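Local coordinates for exopolysaccharide biosynthesis protein (Pantoea stewartii subsp. stewartii DC283, PDB 6TGF), which modifies the glycan matrix of biofilms, probably as a hydrolase of the exopolysaccharide, and has a fold like that of bacteriophage tailspikes, at residues I396-S401 with L430-C435; V543-A548 with I631-W636; P253-M258 with V271-G276. All blocks are in the same frame, centred on the assembly; numbering follows the deposited sequence.

Interaction 1 (I396-S401 with L430-C435)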
ATOM      1  N   ILE B 396     -15.878   6.780 -11.352  1.00 33.00           N
ATOM      2  CA  ILE B 396     -14.647   6.267 -12.027  1.00 32.97           C
ATOM      3  C   ILE B 396     -15.072   5.525 -13.300  1.00 33.42           C
ATOM      4  O   ILE B 396     -15.604   4.402 -13.185  1.00 33.42           O
ATOM      5  CB  ILE B 396     -13.815   5.369 -11.086  1.00 32.70           C
ATOM      6  CG1 ILE B 396     -13.678   5.964  -9.680  1.00 32.63           C
ATOM      7  CG2 ILE B 396     -12.458   5.061 -11.702  1.00 32.47           C
ATOM      8  CD1 ILE B 396     -13.032   7.332  -9.636  1.00 32.55           C
ATOM      9  N   GLN B 397     -14.850   6.143 -14.465  1.00 33.89           N
ATOM     10  CA  GLN B 397     -15.206   5.588 -15.798  1.00 34.45           C
ATOM     11  C   GLN B 397     -13.931   5.452 -16.635  1.00 34.91           C
ATOM     12  O   GLN B 397     -13.114   6.393 -16.624  1.00 34.81           O
ATOM     13  CB  GLN B 397     -16.237   6.483 -16.489  1.00 34.63           C
ATOM     14  CG  GLN B 397     -16.836   5.877 -17.753  1.00 34.90           C
ATOM     15  CD  GLN B 397     -16.026   6.168 -18.994  1.00 34.96           C
ATOM     16  OE1 GLN B 397     -15.580   7.291 -19.220  1.00 34.92           O
ATOM     17  NE2 GLN B 397     -15.835   5.150 -19.817  1.00 34.97           N
ATOM     18  N   ALA B 398     -13.771   4.317 -17.321  1.00 35.76           N
ATOM     19  CA  ALA B 398     -12.662   4.040 -18.263  1.00 36.57           C
ATOM     20  C   ALA B 398     -13.187   3.203 -19.435  1.00 37.65           C
ATOM     21  O   ALA B 398     -13.828   2.163 -19.178  1.00 37.76           O
ATOM     22  CB  ALA B 398     -11.528   3.348 -17.545  1.00 36.29           C
ATOM     23  N   GLY B 399     -12.929   3.656 -20.665  1.00 38.85           N
ATOM     24  CA  GLY B 399     -13.318   2.975 -21.915  1.00 40.15           C
ATOM     25  C   GLY B 399     -12.122   2.765 -22.827  1.00 41.24           C
ATOM     26  O   GLY B 399     -10.982   2.972 -22.367  1.00 41.20           O
ATOM     27  N   TRP B 400     -12.374   2.372 -24.080  1.00 42.77           N
ATOM     28  CA  TRP B 400     -11.336   2.043 -25.094  1.00 44.00           C
ATOM     29  C   TRP B 400     -11.772   2.562 -26.469  1.00 45.70           C
ATOM     30  O   TRP B 400     -12.972   2.852 -26.636  1.00 45.96           O
ATOM     31  CB  TRP B 400     -11.075   0.532 -25.114  1.00 43.90           C
ATOM     32  CG  TRP B 400     -12.316  -0.283 -25.308  1.00 43.86           C
ATOM     33  CD1 TRP B 400     -12.888  -0.642 -26.493  1.00 44.23           C
ATOM     34  CD2 TRP B 400     -13.156  -0.828 -24.275  1.00 43.55           C
ATOM     35  NE1 TRP B 400     -14.020  -1.380 -26.270  1.00 44.28           N
ATOM     36  CE2 TRP B 400     -14.210  -1.509 -24.919  1.00 43.77           C
ATOM     37  CE3 TRP B 400     -13.119  -0.810 -22.876  1.00 43.10           C
ATOM     38  CZ2 TRP B 400     -15.215  -2.166 -24.209  1.00 43.61           C
ATOM     39  CZ3 TRP B 400     -14.112  -1.459 -22.176  1.00 42.96           C
ATOM     40  CH2 TRP B 400     -15.145  -2.125 -22.835  1.00 43.22           C
ATOM     41  N   SER B 401     -10.829   2.658 -27.413  1.00 47.66           N
ATOM     42  CA  SER B 401     -11.016   3.287 -28.750  1.00 49.53           C
ATOM     43  C   SER B 401     -11.313   2.234 -29.826  1.00 51.71           C
ATOM     44  O   SER B 401     -12.192   2.500 -30.668  1.00 52.08           O
ATOM     45  CB  SER B 401      -9.819   4.123 -29.124  1.00 49.29           C
ATOM     46  OG  SER B 401      -8.617   3.496 -28.711  1.00 48.88           O
ATOM     47  N   LEU B 430     -18.305   2.616 -10.227  1.00 33.20           N
ATOM     48  CA  LEU B 430     -17.214   2.075 -11.083  1.00 32.56           C
ATOM     49  C   LEU B 430     -17.805   1.671 -12.438  1.00 32.31           C
ATOM     50  O   LEU B 430     -18.565   0.690 -12.477  1.00 32.43           O
ATOM     51  CB  LEU B 430     -16.561   0.873 -10.390  1.00 32.34           C
ATOM     52  CG  LEU B 430     -16.148   1.079  -8.933  1.00 32.22           C
ATOM     53  CD1 LEU B 430     -15.540  -0.193  -8.364  1.00 32.12           C
ATOM     54  CD2 LEU B 430     -15.176   2.240  -8.792  1.00 32.11           C
ATOM     55  N   ASN B 431     -17.484   2.416 -13.497  1.00 32.04           N
ATOM     56  CA  ASN B 431     -17.815   2.068 -14.905  1.00 32.02           C
ATOM     57  C   ASN B 431     -16.523   1.591 -15.578  1.00 31.52           C
ATOM     58  O   ASN B 431     -15.944   2.360 -16.370  1.00 31.51           O
ATOM     59  CB  ASN B 431     -18.480   3.244 -15.627  1.00 32.36           C
ATOM     60  CG  ASN B 431     -18.980   2.897 -17.014  1.00 32.73           C
ATOM     61  OD1 ASN B 431     -18.811   1.774 -17.486  1.00 32.81           O
ATOM     62  ND2 ASN B 431     -19.596   3.861 -17.678  1.00 33.02           N
ATOM     63  N   LEU B 432     -16.092   0.367 -15.258  1.00 31.05           N
ATOM     64  CA  LEU B 432     -14.744  -0.163 -15.600  1.00 30.82           C
ATOM     65  C   LEU B 432     -14.851  -1.564 -16.198  1.00 30.94           C
ATOM     66  O   LEU B 432     -14.298  -2.517 -15.652  1.00 30.58           O
ATOM     67  CB  LEU B 432     -13.894  -0.161 -14.325  1.00 30.44           C
ATOM     68  CG  LEU B 432     -13.640   1.209 -13.698  1.00 30.24           C
ATOM     69  CD1 LEU B 432     -12.969   1.067 -12.343  1.00 29.99           C
ATOM     70  CD2 LEU B 432     -12.799   2.085 -14.613  1.00 30.26           C
ATOM     71  N   PRO B 433     -15.546  -1.735 -17.347  1.00 31.40           N
ATOM     72  CA  PRO B 433     -15.540  -3.009 -18.067  1.00 31.65           C
ATOM     73  C   PRO B 433     -14.165  -3.321 -18.680  1.00 31.76           C
ATOM     74  O   PRO B 433     -13.438  -2.393 -18.992  1.00 31.86           O
ATOM     75  CB  PRO B 433     -16.592  -2.815 -19.171  1.00 32.07           C
ATOM     76  CG  PRO B 433     -16.649  -1.315 -19.377  1.00 32.06           C
ATOM     77  CD  PRO B 433     -16.381  -0.721 -18.010  1.00 31.73           C
ATOM     78  N   ARG B 434     -13.847  -4.613 -18.823  1.00 31.80           N
ATOM     79  CA  ARG B 434     -12.615  -5.124 -19.485  1.00 31.86           C
ATOM     80  C   ARG B 434     -11.370  -4.489 -18.853  1.00 31.41           C
ATOM     81  O   ARG B 434     -10.519  -3.979 -19.608  1.00 31.58           O
ATOM     82  CB  ARG B 434     -12.655  -4.828 -20.987  1.00 32.47           C
ATOM     83  CG  ARG B 434     -13.815  -5.475 -21.729  1.00 32.94           C
ATOM     84  CD  ARG B 434     -13.626  -5.308 -23.222  1.00 33.52           C
ATOM     85  NE  ARG B 434     -14.727  -5.845 -24.007  1.00 34.09           N
ATOM     86  CZ  ARG B 434     -14.805  -5.797 -25.334  1.00 34.60           C
ATOM     87  NH1 ARG B 434     -13.842  -5.229 -26.043  1.00 34.70           N
ATOM     88  NH2 ARG B 434     -15.850  -6.321 -25.951  1.00 35.10           N
ATOM     89  N   CYS B 435     -11.270  -4.516 -17.522  1.00 30.84           N
ATOM     90  CA  CYS B 435     -10.073  -4.082 -16.755  1.00 30.40           C
ATOM     91  C   CYS B 435      -9.235  -5.316 -16.400  1.00 30.18           C
ATOM     92  O   CYS B 435      -9.710  -6.139 -15.592  1.00 30.29           O
ATOM     93  CB  CYS B 435     -10.466  -3.319 -15.497  1.00 30.18           C
ATOM     94  SG  CYS B 435     -11.039  -1.634 -15.833  1.00 30.31           S
TER
HETATM   95  O   HOH W   1     -16.663   2.257 -19.603  1.00 24.60           O
HETATM   96  O   HOH W   2     -12.391  -0.013 -18.498  1.00 39.55           O
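Ile396 and Leu430 run side by side, pointing the same way, with CD2 of Leu430 4.1 Å from CB of Ile396. Beyond them Leu432 splits its two methyl groups: CD1 meets Ile396 CG2, and CD2 lies 3.4 Å from Ala398 CB. These apolar groups form the close-packed, buried part of the contact; Leu416 touches Ile396, Leu430 and Leu432, and Trp386 touches Ile396 and Leu430. The backbones are joined by two parallel-strand hydrogen bonds, Asn431 N to Ile396 O at 2.8 Å and Ala398 N to Asn431 O at 3.1 Å.

The pairing joins successive rungs of a parallel beta-helix, the tailspike-like body of this protein: strand 396-399 lies between strands 373-378 and 430-431 in one of its parallel sheets, and the leucines and isoleucine face the interior of the coil.

Gln397 and Asn431 lie side by side on the other face of the sheet, CG of Gln397 3.4 Å from ND2 of Asn431, with their amide planes 62° apart; their ends are held by Ser374 and Asp394 respectively. Past Ala398 the backbones separate and water enters. One water accepts from Gln397 NE2, while a second bridges the carbonyl oxygens of Ala398 and Pro433. Farther out, Trp400 turns back toward 430-435. Its CG sits between the backbone N and the carbonyl carbon (chi1 54°), and the extended Arg434 chain passes over one face of the indole, CD 3.9 Å from the centroid of the six-membered ring in a CH-pi contact. The guanidinium continues nearly parallel to the ring, their planes 6° apart, with NH1 hydrogen-bonded to Asp409 O. Pro433 CB meets the ring at its edge.

Interaction 2 (V543-A548 with I631-W636)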
ATOM      1  N   VAL B 543     -11.250 -46.805  22.792  1.00 56.55           N
ATOM      2  CA  VAL B 543     -11.559 -45.540  23.527  1.00 56.17           C
ATOM      3  C   VAL B 543     -12.674 -44.795  22.784  1.00 55.02           C
ATOM      4  O   VAL B 543     -12.598 -44.693  21.545  1.00 54.32           O
ATOM      5  CB  VAL B 543     -10.303 -44.660  23.683  1.00 56.44           C
ATOM      6  CG1 VAL B 543     -10.594 -43.383  24.459  1.00 56.71           C
ATOM      7  CG2 VAL B 543      -9.158 -45.421  24.332  1.00 56.95           C
ATOM      8  N   TRP B 544     -13.662 -44.293  23.531  1.00 54.48           N
ATOM      9  CA  TRP B 544     -14.795 -43.481  23.011  1.00 53.56           C
ATOM     10  C   TRP B 544     -14.352 -42.022  22.849  1.00 52.95           C
ATOM     11  O   TRP B 544     -13.783 -41.468  23.809  1.00 53.10           O
ATOM     12  CB  TRP B 544     -16.016 -43.589  23.934  1.00 53.86           C
ATOM     13  CG  TRP B 544     -16.845 -44.814  23.709  1.00 53.72           C
ATOM     14  CD1 TRP B 544     -16.930 -45.915  24.510  1.00 53.89           C
ATOM     15  CD2 TRP B 544     -17.720 -45.061  22.593  1.00 53.27           C
ATOM     16  NE1 TRP B 544     -17.796 -46.828  23.972  1.00 53.67           N
ATOM     17  CE2 TRP B 544     -18.296 -46.333  22.797  1.00 53.17           C
ATOM     18  CE3 TRP B 544     -18.070 -44.335  21.449  1.00 52.70           C
ATOM     19  CZ2 TRP B 544     -19.203 -46.889  21.896  1.00 52.74           C
ATOM     20  CZ3 TRP B 544     -18.966 -44.887  20.559  1.00 52.37           C
ATOM     21  CH2 TRP B 544     -19.521 -46.147  20.781  1.00 52.38           C
ATOM     22  N   TYR B 545     -14.607 -41.439  21.673  1.00 52.10           N
ATOM     23  CA  TYR B 545     -14.425 -39.997  21.363  1.00 51.53           C
ATOM     24  C   TYR B 545     -15.759 -39.413  20.887  1.00 50.49           C
ATOM     25  O   TYR B 545     -16.501 -40.128  20.185  1.00 49.91           O
ATOM     26  CB  TYR B 545     -13.366 -39.794  20.275  1.00 51.40           C
ATOM     27  CG  TYR B 545     -11.934 -39.890  20.738  1.00 51.97           C
ATOM     28  CD1 TYR B 545     -11.246 -38.771  21.176  1.00 52.29           C
ATOM     29  CD2 TYR B 545     -11.256 -41.096  20.720  1.00 52.39           C
ATOM     30  CE1 TYR B 545      -9.927 -38.848  21.594  1.00 52.76           C
ATOM     31  CE2 TYR B 545      -9.937 -41.192  21.135  1.00 52.93           C
ATOM     32  CZ  TYR B 545      -9.269 -40.064  21.574  1.00 53.16           C
ATOM     33  OH  TYR B 545      -7.969 -40.153  21.984  1.00 53.71           O
ATOM     34  N   GLU B 546     -16.052 -38.165  21.265  1.00 49.73           N
ATOM     35  CA  GLU B 546     -17.058 -37.309  20.582  1.00 48.94           C
ATOM     36  C   GLU B 546     -16.331 -36.560  19.461  1.00 48.19           C
ATOM     37  O   GLU B 546     -15.440 -35.750  19.778  1.00 48.08           O
ATOM     38  CB  GLU B 546     -17.728 -36.333  21.550  1.00 49.20           C
ATOM     39  CG  GLU B 546     -18.890 -35.577  20.926  1.00 48.93           C
ATOM     40  CD  GLU B 546     -19.601 -34.591  21.839  1.00 49.26           C
ATOM     41  OE1 GLU B 546     -19.334 -34.609  23.058  1.00 49.80           O
ATOM     42  OE2 GLU B 546     -20.421 -33.804  21.325  1.00 48.91           O
ATOM     43  N   LEU B 547     -16.674 -36.849  18.202  1.00 47.51           N
ATOM     44  CA  LEU B 547     -16.060 -36.197  17.015  1.00 46.82           C
ATOM     45  C   LEU B 547     -16.499 -34.732  16.977  1.00 46.59           C
ATOM     46  O   LEU B 547     -15.634 -33.853  17.152  1.00 46.54           O
ATOM     47  CB  LEU B 547     -16.472 -36.939  15.738  1.00 46.44           C
ATOM     48  CG  LEU B 547     -15.876 -38.335  15.551  1.00 46.40           C
ATOM     49  CD1 LEU B 547     -16.262 -38.901  14.195  1.00 46.09           C
ATOM     50  CD2 LEU B 547     -14.361 -38.322  15.700  1.00 46.49           C
ATOM     51  N   ALA B 548     -17.797 -34.481  16.788  1.00 46.07           N
ATOM     52  CA  ALA B 548     -18.363 -33.123  16.627  1.00 45.80           C
ATOM     53  C   ALA B 548     -19.885 -33.145  16.790  1.00 45.66           C
ATOM     54  O   ALA B 548     -20.471 -34.244  16.804  1.00 45.66           O
ATOM     55  CB  ALA B 548     -17.978 -32.581  15.271  1.00 45.43           C
ATOM     56  N   ILE B 631     -17.546 -42.040  18.218  1.00 49.54           N
ATOM     57  CA  ILE B 631     -16.881 -43.236  17.621  1.00 49.90           C
ATOM     58  C   ILE B 631     -16.064 -43.943  18.711  1.00 50.81           C
ATOM     59  O   ILE B 631     -15.378 -43.248  19.487  1.00 50.74           O
ATOM     60  CB  ILE B 631     -16.020 -42.861  16.395  1.00 49.60           C
ATOM     61  CG1 ILE B 631     -14.879 -41.896  16.733  1.00 49.69           C
ATOM     62  CG2 ILE B 631     -16.895 -42.311  15.278  1.00 49.22           C
ATOM     63  CD1 ILE B 631     -13.724 -41.957  15.758  1.00 49.50           C
ATOM     64  N   ARG B 632     -16.169 -45.272  18.775  1.00 51.93           N
ATOM     65  CA  ARG B 632     -15.321 -46.137  19.635  1.00 53.04           C
ATOM     66  C   ARG B 632     -14.027 -46.425  18.868  1.00 52.98           C
ATOM     67  O   ARG B 632     -13.997 -47.397  18.088  1.00 52.51           O
ATOM     68  CB  ARG B 632     -16.063 -47.420  20.025  1.00 53.62           C
ATOM     69  CG  ARG B 632     -15.361 -48.235  21.102  1.00 54.34           C
ATOM     70  CD  ARG B 632     -16.293 -49.192  21.822  1.00 54.78           C
ATOM     71  NE  ARG B 632     -15.847 -49.431  23.189  1.00 55.60           N
ATOM     72  CZ  ARG B 632     -15.246 -50.535  23.631  1.00 56.21           C
ATOM     73  NH1 ARG B 632     -15.012 -51.553  22.819  1.00 56.07           N
ATOM     74  NH2 ARG B 632     -14.883 -50.619  24.899  1.00 56.89           N
ATOM     75  N   LEU B 633     -13.016 -45.575  19.064  1.00 53.55           N
ATOM     76  CA  LEU B 633     -11.708 -45.653  18.365  1.00 53.85           C
ATOM     77  C   LEU B 633     -11.011 -46.956  18.779  1.00 54.21           C
ATOM     78  O   LEU B 633     -10.891 -47.196  19.996  1.00 54.79           O
ATOM     79  CB  LEU B 633     -10.880 -44.413  18.722  1.00 54.15           C
ATOM     80  CG  LEU B 633      -9.730 -44.076  17.775  1.00 54.17           C
ATOM     81  CD1 LEU B 633     -10.222 -43.854  16.350  1.00 53.76           C
ATOM     82  CD2 LEU B 633      -8.969 -42.854  18.261  1.00 54.60           C
ATOM     83  N   ALA B 634     -10.602 -47.766  17.797  1.00 54.15           N
ATOM     84  CA  ALA B 634     -10.037 -49.126  17.972  1.00 54.63           C
ATOM     85  C   ALA B 634      -8.774 -49.076  18.838  1.00 55.32           C
ATOM     86  O   ALA B 634      -8.211 -47.981  19.015  1.00 55.27           O
ATOM     87  CB  ALA B 634      -9.737 -49.734  16.624  1.00 54.42           C
ATOM     88  N   GLY B 635      -8.353 -50.231  19.359  1.00 55.91           N
ATOM     89  CA  GLY B 635      -7.065 -50.392  20.060  1.00 56.64           C
ATOM     90  C   GLY B 635      -5.907 -50.312  19.082  1.00 56.79           C
ATOM     91  O   GLY B 635      -6.023 -50.897  17.986  1.00 56.38           O
ATOM     92  N   TRP B 636      -4.839 -49.598  19.455  1.00 57.43           N
ATOM     93  CA  TRP B 636      -3.587 -49.440  18.664  1.00 57.70           C
ATOM     94  C   TRP B 636      -3.883 -48.817  17.294  1.00 56.44           C
ATOM     95  O   TRP B 636      -3.294 -49.289  16.300  1.00 56.50           O
ATOM     96  CB  TRP B 636      -2.862 -50.785  18.513  1.00 58.57           C
ATOM     97  CG  TRP B 636      -2.413 -51.395  19.805  1.00 59.57           C
ATOM     98  CD1 TRP B 636      -2.751 -52.623  20.292  1.00 59.81           C
ATOM     99  CD2 TRP B 636      -1.531 -50.805  20.777  1.00 60.50           C
ATOM    100  NE1 TRP B 636      -2.141 -52.840  21.498  1.00 60.71           N
ATOM    101  CE2 TRP B 636      -1.388 -51.742  21.823  1.00 61.05           C
ATOM    102  CE3 TRP B 636      -0.852 -49.584  20.868  1.00 60.80           C
ATOM    103  CZ2 TRP B 636      -0.595 -51.491  22.942  1.00 61.78           C
ATOM    104  CZ3 TRP B 636      -0.068 -49.337  21.974  1.00 61.44           C
ATOM    105  CH2 TRP B 636       0.058 -50.280  22.995  1.00 62.00           C
TER
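Trp544 lays one face of its indole against the aliphatic part of Arg632. CB of Arg632 stands 3.5 Å from the centroid of the six-membered ring and only 6° off its normal, a CH-pi contact. The arginine chain then runs on across the indole toward the pyrrole nitrogen, with CD 3.5 Å from Trp544 NE1. Trp544 CG is anti to the carbonyl carbon (chi1 -82°), and the six-membered ring reaches back over the neighbouring backbone, where CZ3 lies 3.3 Å from Arg632 N.

On the face of the sheet that carries Val543, Tyr545, Ile631 and Leu633, the contacts are apolar. Leu633 CD2 approaches CE2 of the Tyr545 ring at 3.5 Å. Leu547 and Ile631 cross at about a right angle, their closest methyl groups, CD1 of Leu547 and CG2 of Ile631, being 3.6 Å apart.

Behind these side chains, two pairs of backbone hydrogen bonds fix the register. Val543 and Leu633 exchange one pair, and Tyr545 and Ile631 the other, in which Tyr545 N reaches Ile631 O at 2.9 Å. Trp544 and Arg632 thus form the non-hydrogen-bonded pair between them, with Trp544 CA 4.3 Å from Arg632 CA.

In the second shell, Leu535 from another five-stranded antiparallel sheet packs on Tyr545, Leu547 and Leu633, while Asp616 touches both Trp544 and Arg632 on the other face. Strand 543-551 lies between 659-664 and 626-633, a central antiparallel pairing in a sheet that packs against the one holding Leu535, consistent with a beta-sandwich-like domain following the beta-helix.

Interaction 3 (P253-M258 with V271-G276)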
ATOM      1  N   PRO B 253      -9.135  31.520 -17.074  1.00 34.63           N
ATOM      2  CA  PRO B 253      -8.041  32.218 -17.754  1.00 34.40           C
ATOM      3  C   PRO B 253      -6.672  31.959 -17.106  1.00 34.09           C
ATOM      4  O   PRO B 253      -5.721  31.729 -17.831  1.00 34.19           O
ATOM      5  CB  PRO B 253      -8.419  33.702 -17.631  1.00 34.46           C
ATOM      6  CG  PRO B 253      -9.922  33.689 -17.486  1.00 34.73           C
ATOM      7  CD  PRO B 253     -10.214  32.441 -16.678  1.00 34.75           C
ATOM      8  N   ALA B 254      -6.613  32.003 -15.770  1.00 33.90           N
ATOM      9  CA  ALA B 254      -5.397  31.759 -14.957  1.00 33.60           C
ATOM     10  C   ALA B 254      -4.915  30.321 -15.178  1.00 33.48           C
ATOM     11  O   ALA B 254      -3.708  30.131 -15.422  1.00 33.40           O
ATOM     12  CB  ALA B 254      -5.683  32.026 -13.499  1.00 33.51           C
ATOM     13  N   ILE B 255      -5.836  29.355 -15.099  1.00 33.46           N
ATOM     14  CA  ILE B 255      -5.564  27.896 -15.281  1.00 33.24           C
ATOM     15  C   ILE B 255      -5.007  27.665 -16.691  1.00 33.31           C
ATOM     16  O   ILE B 255      -4.016  26.919 -16.814  1.00 33.35           O
ATOM     17  CB  ILE B 255      -6.830  27.060 -15.002  1.00 33.15           C
ATOM     18  CG1 ILE B 255      -7.196  27.087 -13.515  1.00 33.02           C
ATOM     19  CG2 ILE B 255      -6.666  25.634 -15.511  1.00 33.14           C
ATOM     20  CD1 ILE B 255      -8.596  26.606 -13.211  1.00 33.09           C
ATOM     21  N   LYS B 256      -5.620  28.282 -17.707  1.00 33.47           N
ATOM     22  CA  LYS B 256      -5.184  28.204 -19.128  1.00 33.66           C
ATOM     23  C   LYS B 256      -3.801  28.851 -19.284  1.00 33.73           C
ATOM     24  O   LYS B 256      -2.964  28.277 -20.007  1.00 33.53           O
ATOM     25  CB  LYS B 256      -6.210  28.874 -20.046  1.00 33.81           C
ATOM     26  CG  LYS B 256      -7.532  28.130 -20.184  1.00 34.00           C
ATOM     27  CD  LYS B 256      -8.358  28.588 -21.364  1.00 34.36           C
ATOM     28  CE  LYS B 256      -9.798  28.120 -21.313  1.00 34.62           C
ATOM     29  NZ  LYS B 256     -10.731  29.234 -21.020  1.00 34.72           N
ATOM     30  N   ALA B 257      -3.575  29.997 -18.633  1.00 34.03           N
ATOM     31  CA  ALA B 257      -2.312  30.771 -18.680  1.00 34.29           C
ATOM     32  C   ALA B 257      -1.175  29.955 -18.054  1.00 34.74           C
ATOM     33  O   ALA B 257      -0.121  29.805 -18.711  1.00 34.68           O
ATOM     34  CB  ALA B 257      -2.485  32.096 -17.980  1.00 34.14           C
ATOM     35  N   MET B 258      -1.383  29.451 -16.831  1.00 35.15           N
ATOM     36  CA  MET B 258      -0.374  28.670 -16.065  1.00 35.51           C
ATOM     37  C   MET B 258      -0.074  27.366 -16.808  1.00 36.26           C
ATOM     38  O   MET B 258       1.102  26.947 -16.804  1.00 36.29           O
ATOM     39  CB  MET B 258      -0.855  28.348 -14.646  1.00 35.26           C
ATOM     40  CG  MET B 258       0.232  27.740 -13.778  1.00 35.08           C
ATOM     41  SD  MET B 258      -0.244  27.577 -12.042  1.00 35.03           S
ATOM     42  CE  MET B 258       1.348  27.222 -11.301  1.00 35.10           C
ATOM     43  N   VAL B 271      -0.328  22.883 -13.401  1.00 41.02           N
ATOM     44  CA  VAL B 271      -1.393  23.727 -12.775  1.00 39.87           C
ATOM     45  C   VAL B 271      -1.425  23.454 -11.265  1.00 38.79           C
ATOM     46  O   VAL B 271      -1.799  22.332 -10.873  1.00 38.52           O
ATOM     47  CB  VAL B 271      -2.770  23.473 -13.420  1.00 39.97           C
ATOM     48  CG1 VAL B 271      -3.825  24.435 -12.894  1.00 39.93           C
ATOM     49  CG2 VAL B 271      -2.704  23.540 -14.939  1.00 40.15           C
ATOM     50  N   GLN B 272      -1.057  24.455 -10.458  1.00 37.62           N
ATOM     51  CA  GLN B 272      -1.029  24.382  -8.973  1.00 36.74           C
ATOM     52  C   GLN B 272      -2.010  25.411  -8.401  1.00 36.02           C
ATOM     53  O   GLN B 272      -1.746  26.620  -8.545  1.00 35.86           O
ATOM     54  CB  GLN B 272       0.389  24.631  -8.455  1.00 36.87           C
ATOM     55  CG  GLN B 272       0.521  24.518  -6.941  1.00 37.01           C
ATOM     56  CD  GLN B 272       0.245  23.118  -6.450  1.00 37.07           C
ATOM     57  OE1 GLN B 272       0.786  22.143  -6.966  1.00 37.21           O
ATOM     58  NE2 GLN B 272      -0.602  23.008  -5.439  1.00 37.06           N
ATOM     59  N   PHE B 273      -3.097  24.938  -7.781  1.00 35.21           N
ATOM     60  CA  PHE B 273      -4.050  25.759  -6.990  1.00 34.62           C
ATOM     61  C   PHE B 273      -3.456  26.041  -5.613  1.00 34.28           C
ATOM     62  O   PHE B 273      -2.843  25.163  -5.012  1.00 34.30           O
ATOM     63  CB  PHE B 273      -5.382  25.037  -6.782  1.00 34.52           C
ATOM     64  CG  PHE B 273      -6.300  24.984  -7.976  1.00 34.40           C
ATOM     65  CD1 PHE B 273      -6.219  23.942  -8.886  1.00 34.29           C
ATOM     66  CD2 PHE B 273      -7.274  25.952  -8.164  1.00 34.43           C
ATOM     67  CE1 PHE B 273      -7.079  23.882  -9.972  1.00 34.28           C
ATOM     68  CE2 PHE B 273      -8.131  25.893  -9.253  1.00 34.44           C
ATOM     69  CZ  PHE B 273      -8.031  24.858 -10.154  1.00 34.41           C
ATOM     70  N   PRO B 274      -3.625  27.264  -5.065  1.00 34.03           N
ATOM     71  CA  PRO B 274      -3.430  27.488  -3.635  1.00 34.06           C
ATOM     72  C   PRO B 274      -4.692  27.018  -2.897  1.00 34.01           C
ATOM     73  O   PRO B 274      -5.645  26.642  -3.560  1.00 33.88           O
ATOM     74  CB  PRO B 274      -3.190  29.000  -3.529  1.00 34.17           C
ATOM     75  CG  PRO B 274      -3.881  29.596  -4.745  1.00 34.09           C
ATOM     76  CD  PRO B 274      -4.001  28.492  -5.779  1.00 33.97           C
ATOM     77  N   ALA B 275      -4.669  27.025  -1.562  1.00 34.09           N
ATOM     78  CA  ALA B 275      -5.823  26.651  -0.709  1.00 34.15           C
ATOM     79  C   ALA B 275      -6.965  27.647  -0.952  1.00 34.16           C
ATOM     80  O   ALA B 275      -6.668  28.839  -1.175  1.00 34.13           O
ATOM     81  CB  ALA B 275      -5.411  26.612   0.743  1.00 34.31           C
ATOM     82  N   GLY B 276      -8.213  27.166  -0.940  1.00 34.17           N
ATOM     83  CA  GLY B 276      -9.429  27.995  -1.068  1.00 34.32           C
ATOM     84  C   GLY B 276     -10.423  27.426  -2.068  1.00 34.20           C
ATOM     85  O   GLY B 276     -10.141  26.359  -2.650  1.00 34.18           O
TER
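Met258 reaches from its helix to the backbone of Gln272 with a fully extended side chain. CG is anti to the backbone N (chi1 -171°), and the next two torsions also stay near 180°. SD thereby comes 3.6 Å from Gln272 N, which gives it a weak but nearly straight hydrogen bond. The terminal methyl goes further, alongside the glutamine side chain, with CE 4.0 Å from Gln272 CB.

Gln272 starts out in the same direction, but its chain bends at chi2 (65°) and carries the amide away from the helix. There NE2 donates to Phe273 O at 3.1 Å, and OE1 is hydrogen-bonded to Arg294, so the polar end is engaged away from Met258.

One turn back along the helix, Ile255 presents two branches to different partners. CG2 meets Val271 CG1 at 4.0 Å, the two side chains crossing at about a right angle, whereas CD1 extends to the Phe273 ring, 3.6 Å from CZ.

All five touching residues are buried. Phe273 also packs edge-to-face on Phe278 and touches Ile295, while Val271 pairs through its backbone with strand 290-296. Helix 252-265 lies against strand 271-272, the first of the parallel beta-helix, and packs on apolar residues at the N-terminal end of the beta-helix.

From the N terminus, the chain first reaches interaction 3, where helix 252-265 turns back through a short connection onto strand 271-272 and closes a small loop at the start of the beta-helix. Interaction 1 follows, its centre about 29 Å from that of interaction 3, and joins consecutive coils in the middle of the beta-helix across 28 intervening residues. Interaction 2 comes last and closes the longest loop, 82 residues, within the beta-rich region toward the C terminus. The three loops follow in series, neither nesting nor crossing. Interactions 2 and 3, with centres about 78 Å apart, lie on opposite sides of the chain's centre, so the contacts mark successive parts of an elongated molecule.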